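Local coordinates for hypothetical protein (Parabacteroides merdae, PDB 4OO3) that is probably a nucleotide-dependent oxidoreductase, joining an NAD-binding Rossmann domain to a C-terminal domain of the putative oxidoreductase family, its substrate being unknown, at residues Y40-T45 and L84-G89; G58-T61 and P66-W69; T150-I155 and L223-Q228. All coordinates share one frame; numbering follows the deposited sequence.

Contact 1 of 3, residues Y40-T45 and L84-G89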
loop_
_atom_site.group_PDB
_atom_site.type_symbol
_atom_site.label_atom_id
_atom_site.label_comp_id
_atom_site.label_asym_id
_atom_site.label_seq_id
_atom_site.Cartn_x
_atom_site.Cartn_y
_atom_site.Cartn_z
ATOM N N TYR A 40 -8.264 7.249 -22.019
ATOM C CA TYR A 40 -7.745 6.345 -23.032
ATOM C C TYR A 40 -7.291 5.033 -22.408
ATOM O O TYR A 40 -6.373 5.009 -21.593
ATOM C CB TYR A 40 -6.623 7.047 -23.800
ATOM C CG TYR A 40 -7.129 8.304 -24.476
ATOM C CD1 TYR A 40 -7.757 8.239 -25.712
ATOM C CD2 TYR A 40 -7.031 9.550 -23.857
ATOM C CE1 TYR A 40 -8.250 9.373 -26.332
ATOM C CE2 TYR A 40 -7.528 10.696 -24.472
ATOM C CZ TYR A 40 -8.136 10.596 -25.707
ATOM O OH TYR A 40 -8.637 11.711 -26.341
ATOM N N VAL A 41 -7.962 3.947 -22.778
ATOM C CA VAL A 41 -7.644 2.606 -22.282
ATOM C C VAL A 41 -6.937 1.780 -23.367
ATOM O O VAL A 41 -7.401 1.714 -24.507
ATOM C CB VAL A 41 -8.934 1.862 -21.850
ATOM C CG1 VAL A 41 -8.639 0.414 -21.464
ATOM C CG2 VAL A 41 -9.631 2.598 -20.709
ATOM N N TYR A 42 -5.813 1.166 -23.002
ATOM C CA TYR A 42 -5.106 0.215 -23.855
ATOM C C TYR A 42 -4.867 -1.063 -23.066
ATOM O O TYR A 42 -4.266 -1.034 -21.987
ATOM C CB TYR A 42 -3.757 0.783 -24.300
ATOM C CG TYR A 42 -3.876 2.064 -25.084
ATOM C CD1 TYR A 42 -3.999 3.274 -24.431
ATOM C CD2 TYR A 42 -3.882 2.058 -26.471
ATOM C CE1 TYR A 42 -4.118 4.459 -25.131
ATOM C CE2 TYR A 42 -4.000 3.245 -27.189
ATOM C CZ TYR A 42 -4.120 4.440 -26.502
ATOM O OH TYR A 42 -4.235 5.628 -27.165
ATOM N N ALA A 43 -5.303 -2.187 -23.611
ATOM C CA ALA A 43 -5.225 -3.440 -22.880
ATOM C C ALA A 43 -5.364 -4.626 -23.808
ATOM O O ALA A 43 -5.977 -4.514 -24.861
ATOM C CB ALA A 43 -6.324 -3.487 -21.826
ATOM N N PRO A 44 -4.807 -5.778 -23.413
ATOM C CA PRO A 44 -5.187 -6.971 -24.153
ATOM C C PRO A 44 -6.673 -7.252 -23.933
ATOM O O PRO A 44 -7.250 -6.809 -22.931
ATOM C CB PRO A 44 -4.312 -8.062 -23.532
ATOM C CG PRO A 44 -4.064 -7.590 -22.138
ATOM C CD PRO A 44 -4.027 -6.093 -22.202
ATOM N N THR A 45 -7.290 -7.957 -24.871
ATOM C CA THR A 45 -8.677 -8.381 -24.717
ATOM C C THR A 45 -8.752 -9.323 -23.526
ATOM O O THR A 45 -7.767 -9.964 -23.185
ATOM C CB THR A 45 -9.176 -9.146 -25.957
ATOM O OG1 THR A 45 -8.317 -10.266 -26.195
ATOM C CG2 THR A 45 -9.187 -8.252 -27.199
ATOM N N LEU A 84 1.928 3.923 -26.856
ATOM C CA LEU A 84 3.141 4.711 -27.007
ATOM C C LEU A 84 3.121 5.480 -28.316
ATOM O O LEU A 84 3.592 6.610 -28.367
ATOM C CB LEU A 84 4.380 3.813 -26.924
ATOM C CG LEU A 84 4.600 3.168 -25.554
ATOM C CD1 LEU A 84 5.647 2.068 -25.623
ATOM C CD2 LEU A 84 4.989 4.215 -24.526
ATOM N N ALA A 85 2.556 4.870 -29.358
ATOM C CA ALA A 85 2.466 5.495 -30.679
ATOM C C ALA A 85 1.493 6.665 -30.714
ATOM O O ALA A 85 1.756 7.682 -31.347
ATOM C CB ALA A 85 2.049 4.463 -31.715
ATOM N N GLU A 86 0.361 6.508 -30.039
ATOM C CA GLU A 86 -0.698 7.502 -30.101
ATOM C C GLU A 86 -0.467 8.646 -29.121
ATOM O O GLU A 86 -0.889 9.759 -29.387
ATOM C CB GLU A 86 -2.058 6.836 -29.878
ATOM C CG GLU A 86 -2.404 5.878 -31.008
ATOM C CD GLU A 86 -3.779 5.246 -30.895
ATOM O OE1 GLU A 86 -4.419 5.312 -29.818
ATOM O OE2 GLU A 86 -4.216 4.671 -31.912
ATOM N N LYS A 87 0.222 8.374 -28.014
ATOM C CA LYS A 87 0.467 9.367 -26.953
ATOM C C LYS A 87 -0.722 10.306 -26.725
ATOM O O LYS A 87 -0.594 11.523 -26.835
ATOM C CB LYS A 87 1.734 10.185 -27.231
ATOM C CG LYS A 87 3.015 9.359 -27.288
ATOM C CD LYS A 87 4.233 10.102 -26.734
ATOM C CE LYS A 87 5.525 9.804 -27.507
ATOM N NZ LYS A 87 5.801 8.365 -27.807
ATOM N N LYS A 88 -1.871 9.733 -26.395
ATOM C CA LYS A 88 -3.103 10.511 -26.286
ATOM C C LYS A 88 -3.335 11.105 -24.898
ATOM O O LYS A 88 -4.228 11.933 -24.727
ATOM C CB LYS A 88 -4.300 9.660 -26.713
ATOM C CG LYS A 88 -4.517 9.637 -28.222
ATOM C CD LYS A 88 -5.504 8.551 -28.614
ATOM C CE LYS A 88 -6.159 8.812 -29.958
ATOM N NZ LYS A 88 -7.226 7.800 -30.210
ATOM N N GLY A 89 -2.533 10.692 -23.920
ATOM C CA GLY A 89 -2.675 11.164 -22.544
ATOM C C GLY A 89 -1.360 11.621 -21.947
ATOM O O GLY A 89 -0.311 11.428 -22.546
HETATM O O HOH W 1 -1.932 6.974 -26.031
#
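The phenol of Tyr42 reaches from its strand to the carboxylate of Glu86, giving a hydrogen bond of 2.7 Å from OH to OE1. Glu86 accepts it with the anti lone pair of OE1, the one turned away from OE2, and that oxygen lies at the ring's edge, while the carboxylate is rotated 71° from the ring. Beside it, Lys88 lies over Tyr40: CB stands 3.7 Å from the ring centroid, 5° off its normal, in a CH-pi contact. Lysine suits this exposed place because CB lies over the centre of the face and CD beside CD1 and CE1, while the long chain carries the ammonium on. It brings Lys88 NZ back to a long salt bridge with Glu86 OE1, at 3.8 Å, which would probably favour the charged carboxylate. A water completes the polar side, donating to Tyr42 OH and accepting from Lys88 N at 2.8 Å. At Lys87, positive phi ends the helix and turns the chain so that Lys88 faces the strand. Two residues apart on a strand, Tyr40 and Tyr42 put their CB atoms on the same side; with CG opposite the carbonyl carbon (chi1 -60°) both rings then lean toward 84-89. In this Rossmann sheet, strand 38-43 runs between strands 14-17 and 70-75, and the Tyr42 ring also packs on Tyr79, Lys82 and Met83 of helix 79-86.

Contact 2 of 3, residues G58-T61 and P66-W69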
loop_
_atom_site.group_PDB
_atom_site.type_symbol
_atom_site.label_atom_id
_atom_site.label_comp_id
_atom_site.label_asym_id
_atom_site.label_seq_id
_atom_site.Cartn_x
_atom_site.Cartn_y
_atom_site.Cartn_z
ATOM N N GLY A 58 -20.283 1.547 -13.836
ATOM C CA GLY A 58 -20.981 1.612 -12.549
ATOM C C GLY A 58 -20.879 2.989 -11.905
ATOM O O GLY A 58 -21.863 3.509 -11.369
ATOM N N PHE A 59 -19.694 3.592 -11.966
ATOM C CA PHE A 59 -19.525 4.968 -11.501
ATOM C C PHE A 59 -20.379 5.951 -12.320
ATOM O O PHE A 59 -20.936 6.896 -11.770
ATOM C CB PHE A 59 -18.051 5.407 -11.550
ATOM C CG PHE A 59 -17.097 4.521 -10.775
ATOM C CD1 PHE A 59 -17.519 3.769 -9.674
ATOM C CD2 PHE A 59 -15.755 4.473 -11.130
ATOM C CE1 PHE A 59 -16.623 2.973 -8.973
ATOM C CE2 PHE A 59 -14.858 3.686 -10.428
ATOM C CZ PHE A 59 -15.290 2.937 -9.347
ATOM N N ASN A 60 -20.474 5.727 -13.628
ATOM C CA ASN A 60 -21.245 6.607 -14.519
ATOM C C ASN A 60 -22.762 6.494 -14.344
ATOM O O ASN A 60 -23.489 7.401 -14.726
ATOM C CB ASN A 60 -20.928 6.319 -15.999
ATOM C CG ASN A 60 -19.567 6.831 -16.441
ATOM O OD1 ASN A 60 -18.837 7.485 -15.693
ATOM N ND2 ASN A 60 -19.221 6.525 -17.686
ATOM N N THR A 61 -23.235 5.378 -13.799
ATOM C CA THR A 61 -24.675 5.104 -13.701
ATOM C C THR A 61 -25.193 5.100 -12.263
ATOM O O THR A 61 -26.350 4.766 -12.028
ATOM C CB THR A 61 -25.010 3.732 -14.325
ATOM O OG1 THR A 61 -24.163 2.730 -13.747
ATOM C CG2 THR A 61 -24.790 3.765 -15.822
ATOM N N PRO A 66 -23.119 10.792 -10.097
ATOM C CA PRO A 66 -22.522 9.893 -11.070
ATOM C C PRO A 66 -21.392 10.585 -11.803
ATOM O O PRO A 66 -21.420 11.803 -11.978
ATOM C CB PRO A 66 -23.678 9.571 -12.023
ATOM C CG PRO A 66 -24.647 10.687 -11.858
ATOM C CD PRO A 66 -24.501 11.161 -10.445
ATOM N N THR A 67 -20.389 9.815 -12.192
ATOM C CA THR A 67 -19.304 10.332 -13.001
ATOM C C THR A 67 -19.772 10.360 -14.453
ATOM O O THR A 67 -20.851 9.873 -14.770
ATOM C CB THR A 67 -18.046 9.463 -12.856
ATOM O OG1 THR A 67 -18.343 8.117 -13.233
ATOM C CG2 THR A 67 -17.556 9.474 -11.407
ATOM N N ALA A 68 -18.961 10.945 -15.325
ATOM C CA ALA A 68 -19.286 11.039 -16.745
ATOM C C ALA A 68 -18.058 10.704 -17.598
ATOM O O ALA A 68 -17.720 11.447 -18.524
ATOM C CB ALA A 68 -19.803 12.433 -17.069
ATOM N N TRP A 69 -17.406 9.579 -17.295
ATOM C CA TRP A 69 -16.194 9.187 -18.014
ATOM C C TRP A 69 -16.522 8.663 -19.398
ATOM O O TRP A 69 -17.465 7.887 -19.566
ATOM C CB TRP A 69 -15.416 8.110 -17.266
ATOM C CG TRP A 69 -15.054 8.502 -15.886
ATOM C CD1 TRP A 69 -15.539 7.965 -14.736
ATOM C CD2 TRP A 69 -14.138 9.533 -15.497
ATOM N NE1 TRP A 69 -14.978 8.587 -13.655
ATOM C CE2 TRP A 69 -14.114 9.554 -14.090
ATOM C CE3 TRP A 69 -13.328 10.427 -16.200
ATOM C CZ2 TRP A 69 -13.315 10.442 -13.365
ATOM C CZ3 TRP A 69 -12.538 11.308 -15.484
ATOM C CH2 TRP A 69 -12.534 11.307 -14.075
#
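Asn60, near the end of helix 47-61, binds the chain returning toward strand 70-75, a helix-to-strand connection of the Rossmann fold. The side-chain hydrogen bonds centre on its amide. OD1 accepts from two donors: Thr67 OG1 at 2.6 Å, in the carbonyl plane, and Trp69 N at 3.0 Å, tilted 34° from that plane. ND2 donates a hydrogen bond to Trp69 O at 2.9 Å, on a lone pair of that carbonyl. Asparagine suits the place because one short, flat group offers an acceptor and a donor to both backbone polar atoms of Trp69, and this pairing fixes its rotation. The indole of buried Trp69 is held by a hydrogen bond from NE1 to Gln28 O. One backbone bond adds to them, from Thr67 N to Phe59 O (3.0 Å).

The CH...O and van der Waals contacts are weaker. Asn60 CA makes a CA-H...O contact with Thr67 O at 3.3 Å, and the Pro66 ring lays CB against Asn60 O. Threonine serves through both branches: with chi1 at 58°, OG1 sits between the backbone N and the carbonyl carbon and turns to the amide, leaving CG2 4.1 Å from Phe59 CB.

Contact 3 of 3, residues T150-I155 and L223-Q228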
loop_
_atom_site.group_PDB
_atom_site.type_symbol
_atom_site.label_atom_id
_atom_site.label_comp_id
_atom_site.label_asym_id
_atom_site.label_seq_id
_atom_site.Cartn_x
_atom_site.Cartn_y
_atom_site.Cartn_z
ATOM N N THR A 150 -1.802 4.176 0.691
ATOM C CA THR A 150 -3.063 4.568 1.321
ATOM C C THR A 150 -3.025 4.651 2.860
ATOM O O THR A 150 -3.713 5.479 3.454
ATOM C CB THR A 150 -4.180 3.594 0.909
ATOM O OG1 THR A 150 -3.731 2.245 1.096
ATOM C CG2 THR A 150 -4.551 3.793 -0.552
ATOM N N GLU A 151 -2.207 3.815 3.492
ATOM C CA GLU A 151 -2.252 3.642 4.949
ATOM C C GLU A 151 -1.696 4.832 5.714
ATOM O O GLU A 151 -1.920 4.958 6.919
ATOM C CB GLU A 151 -1.516 2.361 5.356
ATOM C CG GLU A 151 -2.047 1.122 4.657
ATOM C CD GLU A 151 -3.566 1.053 4.691
ATOM O OE1 GLU A 151 -4.124 0.991 5.814
ATOM O OE2 GLU A 151 -4.196 1.084 3.607
ATOM N N ARG A 152 -0.984 5.706 5.009
ATOM C CA ARG A 152 -0.569 6.987 5.559
ATOM C C ARG A 152 -1.749 7.855 5.978
ATOM O O ARG A 152 -1.606 8.743 6.818
ATOM C CB ARG A 152 0.206 7.761 4.509
ATOM C CG ARG A 152 1.505 7.119 4.092
ATOM C CD ARG A 152 2.194 8.024 3.100
ATOM N NE ARG A 152 3.443 7.460 2.618
ATOM C CZ ARG A 152 4.195 8.029 1.690
ATOM N NH1 ARG A 152 3.813 9.167 1.129
ATOM N NH2 ARG A 152 5.329 7.454 1.312
ATOM N N ASN A 153 -2.899 7.627 5.352
ATOM C CA ASN A 153 -4.072 8.462 5.554
ATOM C C ASN A 153 -5.037 7.890 6.577
ATOM O O ASN A 153 -6.001 8.548 6.948
ATOM C CB ASN A 153 -4.776 8.657 4.220
ATOM C CG ASN A 153 -3.891 9.355 3.202
ATOM O OD1 ASN A 153 -3.160 10.279 3.541
ATOM N ND2 ASN A 153 -3.955 8.922 1.954
ATOM N N GLU A 154 -4.766 6.668 7.029
ATOM C CA GLU A 154 -5.595 6.004 8.016
ATOM C C GLU A 154 -5.327 6.607 9.398
ATOM O O GLU A 154 -4.185 6.903 9.754
ATOM C CB GLU A 154 -5.336 4.497 7.982
ATOM C CG GLU A 154 -6.200 3.684 8.926
ATOM C CD GLU A 154 -5.683 3.723 10.349
ATOM O OE1 GLU A 154 -4.446 3.617 10.530
ATOM O OE2 GLU A 154 -6.510 3.881 11.282
ATOM N N ILE A 155 -6.396 6.784 10.168
ATOM C CA ILE A 155 -6.366 7.620 11.374
ATOM C C ILE A 155 -5.423 7.139 12.488
ATOM O O ILE A 155 -4.694 7.952 13.051
ATOM C CB ILE A 155 -7.803 7.883 11.920
ATOM C CG1 ILE A 155 -7.784 8.854 13.108
ATOM C CG2 ILE A 155 -8.494 6.584 12.311
ATOM C CD1 ILE A 155 -7.179 10.207 12.802
ATOM N N LEU A 223 3.822 -1.818 4.793
ATOM C CA LEU A 223 4.335 -1.884 6.165
ATOM C C LEU A 223 5.701 -1.226 6.251
ATOM O O LEU A 223 5.962 -0.454 7.166
ATOM C CB LEU A 223 4.373 -3.327 6.687
ATOM C CG LEU A 223 3.036 -4.073 6.686
ATOM C CD1 LEU A 223 3.200 -5.459 7.293
ATOM C CD2 LEU A 223 1.956 -3.291 7.431
ATOM N N VAL A 224 6.550 -1.504 5.268
ATOM C CA VAL A 224 7.871 -0.894 5.187
ATOM C C VAL A 224 7.753 0.625 5.066
ATOM O O VAL A 224 8.504 1.364 5.717
ATOM C CB VAL A 224 8.689 -1.491 4.017
ATOM C CG1 VAL A 224 9.891 -0.619 3.668
ATOM C CG2 VAL A 224 9.149 -2.895 4.374
ATOM N N ASP A 225 6.805 1.079 4.244
ATOM C CA ASP A 225 6.519 2.501 4.090
ATOM C C ASP A 225 6.062 3.114 5.401
ATOM O O ASP A 225 6.464 4.218 5.731
ATOM C CB ASP A 225 5.437 2.743 3.035
ATOM C CG ASP A 225 5.179 4.232 2.795
ATOM O OD1 ASP A 225 6.095 4.911 2.292
ATOM O OD2 ASP A 225 4.068 4.723 3.114
ATOM N N LEU A 226 5.224 2.402 6.148
ATOM C CA LEU A 226 4.766 2.921 7.431
ATOM C C LEU A 226 5.912 3.092 8.424
ATOM O O LEU A 226 5.954 4.111 9.113
ATOM C CB LEU A 226 3.664 2.056 8.049
ATOM C CG LEU A 226 2.263 2.209 7.476
ATOM C CD1 LEU A 226 1.280 1.472 8.368
ATOM C CD2 LEU A 226 1.855 3.667 7.324
ATOM N N VAL A 227 6.841 2.131 8.508
ATOM C CA VAL A 227 7.927 2.282 9.494
ATOM C C VAL A 227 8.781 3.517 9.164
ATOM O O VAL A 227 9.138 4.258 10.065
ATOM C CB VAL A 227 8.748 0.987 9.853
ATOM C CG1 VAL A 227 8.197 -0.275 9.215
ATOM C CG2 VAL A 227 10.248 1.148 9.631
ATOM N N GLN A 228 9.049 3.759 7.884
ATOM C CA GLN A 228 9.715 4.995 7.439
ATOM C C GLN A 228 8.896 6.243 7.784
ATOM O O GLN A 228 9.403 7.199 8.364
ATOM C CB GLN A 228 9.943 4.966 5.920
ATOM C CG GLN A 228 10.890 3.874 5.443
ATOM C CD GLN A 228 11.093 3.863 3.932
ATOM O OE1 GLN A 228 10.381 4.542 3.168
ATOM N NE2 GLN A 228 12.069 3.080 3.490
#
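The guanidinium of Arg152 and the carboxylate of Asp225 meet edge to edge, their planes only 23° apart. Arginine grips side-on, through NE and one terminal nitrogen, with a separate oxygen for each. NH2 reaches OD1 at 2.8 Å almost straight, with 173° at the hydrogen and the acceptor in the guanidinium plane; NE reaches OD2 at 2.9 Å, with the acceptor tilted slightly from that plane. Both oxygens use their syn lone pairs, so the two bonds run side by side and hold the flat groups against rotation. Arg152 NH1 turns to Glu419 in a second salt bridge, so one cation serves two acids. Aspartate suits its place, a buried helix position where a short acid can face the loop. On the arginine side an almost fully extended chain (chi2 and chi3 near 180°) spans the gap to the helix.

Next to the ion pair lies a van der Waals contact: Leu226 CD2 lies 4.1 Å from Glu151 CB and 4.0 Å from the carbonyl Glu151 O. Glu151 bends away at chi2, and its OE2 takes a hydrogen bond from Thr150 OG1 at 2.8 Å. Two successive helix residues, Asp225 and Leu226, thus meet the loop with charge and hydrocarbon. This is a bidentate arginine-aspartate bridge, joining the connection after the last Rossmann strand, 145-147, to helix 220-231 of the C-terminal region.

In the fold
Contacts 1 and 2 both belong to the Rossmann part and lie about 26 Å from the centre of the chain, whereas contact 3 lies only about 8 Å from it. All three are partly buried, but contacts 1 and 2 include exposed residues (Lys88, Pro66, Ala68), while none of the touching residues of contact 3 is exposed. Contact 2 is nested within the loop that contact 1 closes, and strand 38-43 leads directly into helix 47-61. Chemistry follows place. Contact 1 sets tyrosines against charged side chains and water; contact 2 is local, built by an amide and backbone groups across a short loop; contact 3 joins regions distant in sequence through a charge pair beside a leucine.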